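PDB 3TWO: mannitol dehydrogenase from Helicobacter pylori, which probably reduces cinnamaldehydes to the corresponding alcohols, and the reverse, as a zinc- and NADP(H)-dependent cinnamyl alcohol dehydrogenase. Local coordinates for residues I61-V73 with F80-V92. Sequence-based numbering, arbitrary orientation.
With ZN (zinc ion), chain G.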
loop_
_atom_site.group_PDB
_atom_site.type_symbol
_atom_site.label_atom_id
_atom_site.label_comp_id
_atom_site.label_asym_id
_atom_site.label_seq_id
_atom_site.Cartn_x
_atom_site.Cartn_y
_atom_site.Cartn_z
ATOM N N ILE B 61 -8.246 6.185 -31.736
ATOM C CA ILE B 61 -6.913 6.560 -32.217
ATOM C C ILE B 61 -6.028 6.791 -31.017
ATOM O O ILE B 61 -6.089 7.865 -30.393
ATOM C CB ILE B 61 -6.927 7.832 -33.104
ATOM C CG1 ILE B 61 -7.627 7.558 -34.447
ATOM C CG2 ILE B 61 -5.493 8.323 -33.406
ATOM C CD1 ILE B 61 -7.681 8.758 -35.437
ATOM N N PRO B 62 -5.209 5.799 -30.660
ATOM C CA PRO B 62 -4.406 5.961 -29.443
ATOM C C PRO B 62 -3.195 6.875 -29.671
ATOM O O PRO B 62 -3.100 7.546 -30.742
ATOM C CB PRO B 62 -3.958 4.518 -29.107
ATOM C CG PRO B 62 -4.809 3.619 -29.983
ATOM C CD PRO B 62 -5.053 4.458 -31.230
ATOM N N GLY B 63 -2.274 6.871 -28.691
ATOM C CA GLY B 63 -1.095 7.703 -28.737
ATOM C C GLY B 63 -1.217 8.913 -27.856
ATOM O O GLY B 63 -2.091 9.761 -28.060
ATOM N N HIS B 64 -0.407 8.945 -26.793
ATOM C CA HIS B 64 -0.379 10.105 -25.905
ATOM C C HIS B 64 1.053 10.444 -25.559
ATOM O O HIS B 64 1.323 10.919 -24.485
ATOM C CB HIS B 64 -1.272 9.937 -24.655
ATOM C CG HIS B 64 -1.008 8.697 -23.854
ATOM N ND1 HIS B 64 -1.956 8.152 -23.012
ATOM C CD2 HIS B 64 0.075 7.869 -23.792
ATOM C CE1 HIS B 64 -1.481 7.038 -22.472
ATOM N NE2 HIS B 64 -0.253 6.848 -22.933
ATOM N N GLU B 65 1.959 10.235 -26.511
ATOM C CA GLU B 65 3.324 10.739 -26.437
ATOM C C GLU B 65 3.569 11.561 -27.690
ATOM O O GLU B 65 3.937 11.029 -28.754
ATOM C CB GLU B 65 4.310 9.559 -26.290
ATOM C CG GLU B 65 4.064 8.826 -24.967
ATOM C CD GLU B 65 5.034 7.692 -24.719
ATOM O OE1 GLU B 65 5.628 7.209 -25.687
ATOM O OE2 GLU B 65 5.224 7.291 -23.553
ATOM N N ILE B 66 3.299 12.859 -27.596
ATOM C CA ILE B 66 3.196 13.642 -28.794
ATOM C C ILE B 66 4.255 14.755 -28.806
ATOM O O ILE B 66 4.391 15.511 -27.824
ATOM C CB ILE B 66 1.770 14.258 -28.913
ATOM C CG1 ILE B 66 0.696 13.158 -29.158
ATOM C CG2 ILE B 66 1.729 15.346 -30.008
ATOM C CD1 ILE B 66 -0.680 13.595 -28.660
ATOM N N ALA B 67 5.021 14.847 -29.888
ATOM C CA ALA B 67 5.933 15.993 -30.044
ATOM C C ALA B 67 5.629 16.632 -31.390
ATOM O O ALA B 67 5.467 15.903 -32.410
ATOM C CB ALA B 67 7.401 15.567 -29.955
ATOM N N GLY B 68 5.527 17.969 -31.429
ATOM C CA GLY B 68 5.210 18.649 -32.687
ATOM C C GLY B 68 5.507 20.132 -32.687
ATOM O O GLY B 68 6.232 20.652 -31.818
ATOM N N ILE B 69 4.883 20.832 -33.634
ATOM C CA ILE B 69 5.094 22.288 -33.827
ATOM C C ILE B 69 3.741 22.990 -33.869
ATOM O O ILE B 69 2.760 22.468 -34.481
ATOM C CB ILE B 69 5.890 22.550 -35.128
ATOM C CG1 ILE B 69 7.270 21.912 -34.968
ATOM C CG2 ILE B 69 6.030 24.119 -35.426
ATOM C CD1 ILE B 69 8.168 21.826 -36.206
ATOM N N ILE B 70 3.691 24.160 -33.239
ATOM C CA ILE B 70 2.483 24.952 -33.245
ATOM C C ILE B 70 2.303 25.613 -34.596
ATOM O O ILE B 70 3.127 26.422 -35.040
ATOM C CB ILE B 70 2.448 25.928 -32.103
ATOM C CG1 ILE B 70 2.390 25.090 -30.782
ATOM C CG2 ILE B 70 1.295 26.944 -32.283
ATOM C CD1 ILE B 70 1.710 25.745 -29.616
ATOM N N LYS B 71 1.244 25.189 -35.255
ATOM C CA LYS B 71 0.800 25.734 -36.524
ATOM C C LYS B 71 -0.148 26.929 -36.334
ATOM O O LYS B 71 -0.119 27.844 -37.127
ATOM C CB LYS B 71 0.110 24.624 -37.311
ATOM C CG LYS B 71 -0.313 24.954 -38.746
ATOM C CD LYS B 71 -1.227 23.803 -39.256
ATOM C CE LYS B 71 -1.300 23.677 -40.781
ATOM N NZ LYS B 71 -0.115 22.864 -41.208
ATOM N N GLU B 72 -0.997 26.930 -35.303
ATOM C CA GLU B 72 -1.974 28.020 -35.136
ATOM C C GLU B 72 -2.319 28.246 -33.689
ATOM O O GLU B 72 -2.226 27.327 -32.871
ATOM C CB GLU B 72 -3.283 27.724 -35.860
ATOM C CG GLU B 72 -3.265 27.933 -37.329
ATOM C CD GLU B 72 -4.581 27.472 -37.956
ATOM O OE1 GLU B 72 -5.646 27.535 -37.255
ATOM O OE2 GLU B 72 -4.528 27.020 -39.129
ATOM N N VAL B 73 -2.714 29.466 -33.349
ATOM C CA VAL B 73 -3.133 29.746 -31.939
ATOM C C VAL B 73 -4.447 30.512 -31.941
ATOM O O VAL B 73 -4.712 31.303 -32.862
ATOM C CB VAL B 73 -2.052 30.519 -31.096
ATOM C CG1 VAL B 73 -0.771 29.698 -30.982
ATOM C CG2 VAL B 73 -1.748 31.857 -31.699
ATOM N N PHE B 80 2.127 30.443 -25.904
ATOM C CA PHE B 80 2.806 29.894 -27.116
ATOM C C PHE B 80 2.645 30.755 -28.368
ATOM O O PHE B 80 1.693 31.529 -28.448
ATOM C CB PHE B 80 2.284 28.479 -27.414
ATOM C CG PHE B 80 2.608 27.488 -26.329
ATOM C CD1 PHE B 80 1.631 27.096 -25.398
ATOM C CD2 PHE B 80 3.909 26.963 -26.200
ATOM C CE1 PHE B 80 1.948 26.224 -24.378
ATOM C CE2 PHE B 80 4.216 26.068 -25.178
ATOM C CZ PHE B 80 3.239 25.699 -24.287
ATOM N N LYS B 81 3.548 30.608 -29.342
ATOM C CA LYS B 81 3.413 31.287 -30.650
ATOM C C LYS B 81 3.558 30.277 -31.766
ATOM O O LYS B 81 4.126 29.196 -31.570
ATOM C CB LYS B 81 4.510 32.343 -30.889
ATOM C CG LYS B 81 5.477 32.654 -29.740
ATOM C CD LYS B 81 6.669 33.525 -30.230
ATOM C CE LYS B 81 7.877 32.684 -30.664
ATOM N NZ LYS B 81 8.180 31.660 -29.583
ATOM N N ILE B 82 3.106 30.642 -32.957
ATOM C CA ILE B 82 3.327 29.808 -34.140
ATOM C C ILE B 82 4.831 29.506 -34.276
ATOM O O ILE B 82 5.654 30.388 -34.056
ATOM C CB ILE B 82 2.825 30.544 -35.413
ATOM C CG1 ILE B 82 1.290 30.777 -35.306
ATOM C CG2 ILE B 82 3.304 29.798 -36.739
ATOM C CD1 ILE B 82 0.623 31.384 -36.602
ATOM N N GLY B 83 5.194 28.279 -34.640
ATOM C CA GLY B 83 6.605 27.891 -34.693
ATOM C C GLY B 83 7.145 27.238 -33.430
ATOM O O GLY B 83 8.139 26.486 -33.510
ATOM N N ASP B 84 6.510 27.481 -32.271
ATOM C CA ASP B 84 6.993 26.830 -31.005
ATOM C C ASP B 84 7.025 25.309 -31.070
ATOM O O ASP B 84 6.088 24.659 -31.610
ATOM C CB ASP B 84 6.145 27.191 -29.777
ATOM C CG ASP B 84 6.416 28.591 -29.259
ATOM O OD1 ASP B 84 7.323 29.280 -29.771
ATOM O OD2 ASP B 84 5.675 29.029 -28.352
ATOM N N VAL B 85 8.062 24.739 -30.469
ATOM C CA VAL B 85 8.174 23.281 -30.392
ATOM C C VAL B 85 7.584 22.783 -29.064
ATOM O O VAL B 85 7.933 23.278 -27.992
ATOM C CB VAL B 85 9.650 22.787 -30.635
ATOM C CG1 VAL B 85 9.633 21.292 -30.728
ATOM C CG2 VAL B 85 10.237 23.373 -31.969
ATOM N N VAL B 86 6.689 21.793 -29.129
ATOM C CA VAL B 86 5.889 21.463 -27.989
ATOM C C VAL B 86 5.591 19.994 -27.830
ATOM O O VAL B 86 5.713 19.230 -28.758
ATOM C CB VAL B 86 4.500 22.215 -28.063
ATOM C CG1 VAL B 86 4.685 23.705 -27.950
ATOM C CG2 VAL B 86 3.786 21.886 -29.354
ATOM N N GLY B 87 5.105 19.589 -26.658
ATOM C CA GLY B 87 4.670 18.208 -26.496
ATOM C C GLY B 87 3.305 18.143 -25.874
ATOM O O GLY B 87 2.870 19.100 -25.177
ATOM N N VAL B 88 2.607 17.026 -26.136
ATOM C CA VAL B 88 1.329 16.723 -25.507
ATOM C C VAL B 88 1.392 15.316 -24.898
ATOM O O VAL B 88 1.949 14.373 -25.523
ATOM C CB VAL B 88 0.146 16.854 -26.523
ATOM C CG1 VAL B 88 -1.209 16.515 -25.875
ATOM C CG2 VAL B 88 0.144 18.258 -27.112
ATOM N N GLY B 89 0.795 15.184 -23.693
ATOM C CA GLY B 89 0.804 13.939 -22.952
ATOM C C GLY B 89 -0.536 13.198 -22.922
ATOM O O GLY B 89 -1.323 13.209 -23.891
ATOM N N CYS B 90 -0.801 12.576 -21.771
ATOM C CA CYS B 90 -1.981 11.730 -21.568
ATOM C C CYS B 90 -3.333 12.415 -21.404
ATOM O O CYS B 90 -4.373 11.708 -21.438
ATOM C CB CYS B 90 -1.765 10.837 -20.322
ATOM S SG CYS B 90 -0.355 9.755 -20.589
ATOM N N PHE B 91 -3.351 13.734 -21.153
ATOM C CA PHE B 91 -4.651 14.423 -21.088
ATOM C C PHE B 91 -4.566 15.816 -21.700
ATOM O O PHE B 91 -3.480 16.396 -21.743
ATOM C CB PHE B 91 -5.235 14.472 -19.664
ATOM C CG PHE B 91 -4.262 15.017 -18.659
ATOM C CD1 PHE B 91 -4.166 16.380 -18.437
ATOM C CD2 PHE B 91 -3.417 14.158 -17.954
ATOM C CE1 PHE B 91 -3.246 16.894 -17.514
ATOM C CE2 PHE B 91 -2.527 14.654 -17.023
ATOM C CZ PHE B 91 -2.439 16.037 -16.815
ATOM N N VAL B 92 -5.704 16.323 -22.176
ATOM C CA VAL B 92 -5.756 17.556 -22.937
ATOM C C VAL B 92 -6.695 18.599 -22.329
ATOM O O VAL B 92 -6.886 19.700 -22.894
ATOM C CB VAL B 92 -6.240 17.303 -24.389
ATOM C CG1 VAL B 92 -5.281 16.443 -25.106
ATOM C CG2 VAL B 92 -7.678 16.630 -24.397
HETATM ZN ZN ZN G . 1.076 6.052 -21.468
#
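Strands 65-73 and 85-88 pair as an antiparallel beta hairpin, with Ile66 exchanging two backbone hydrogen bonds with Val88, and Gly68 two with Val86. The hairpin belongs to the GroES-like domain of this alcohol dehydrogenase. Ile70 extends the bonding beyond strand 85-88, into the turn: its N donates to Asp84 O, and its O accepts from Gly83 N at 2.8 Å. Those two partners lie in the type II turn from Lys81 to Asp84. Lys81 N donates to Asp84 OD2 from above the carboxylate plane.

Ile66 and Val88 point the same way, side by side, with CB to CB at 3.9 Å. Strand 135-139 packs against both, through Ile136 and Val138. Further along, the Ile70 side chain crosses those of Val86 and Phe80 at about a right angle. With CG1 anti to the carbonyl carbon (chi1 -65°), its end reaches Phe80, and Ile70 CD1 lies 3.6 Å from Phe80 CB.

At the other end the hairpin runs into the metal site. His64 NE2 binds zinc at 2.1 Å, and Cys42 and Cys160 are the zinc's other protein ligands. The NADPH lies near this histidine. Cys90 covers one face of the imidazole, and its SG sits over the ring centre, 3.4 Å from the centroid and 12° off the normal.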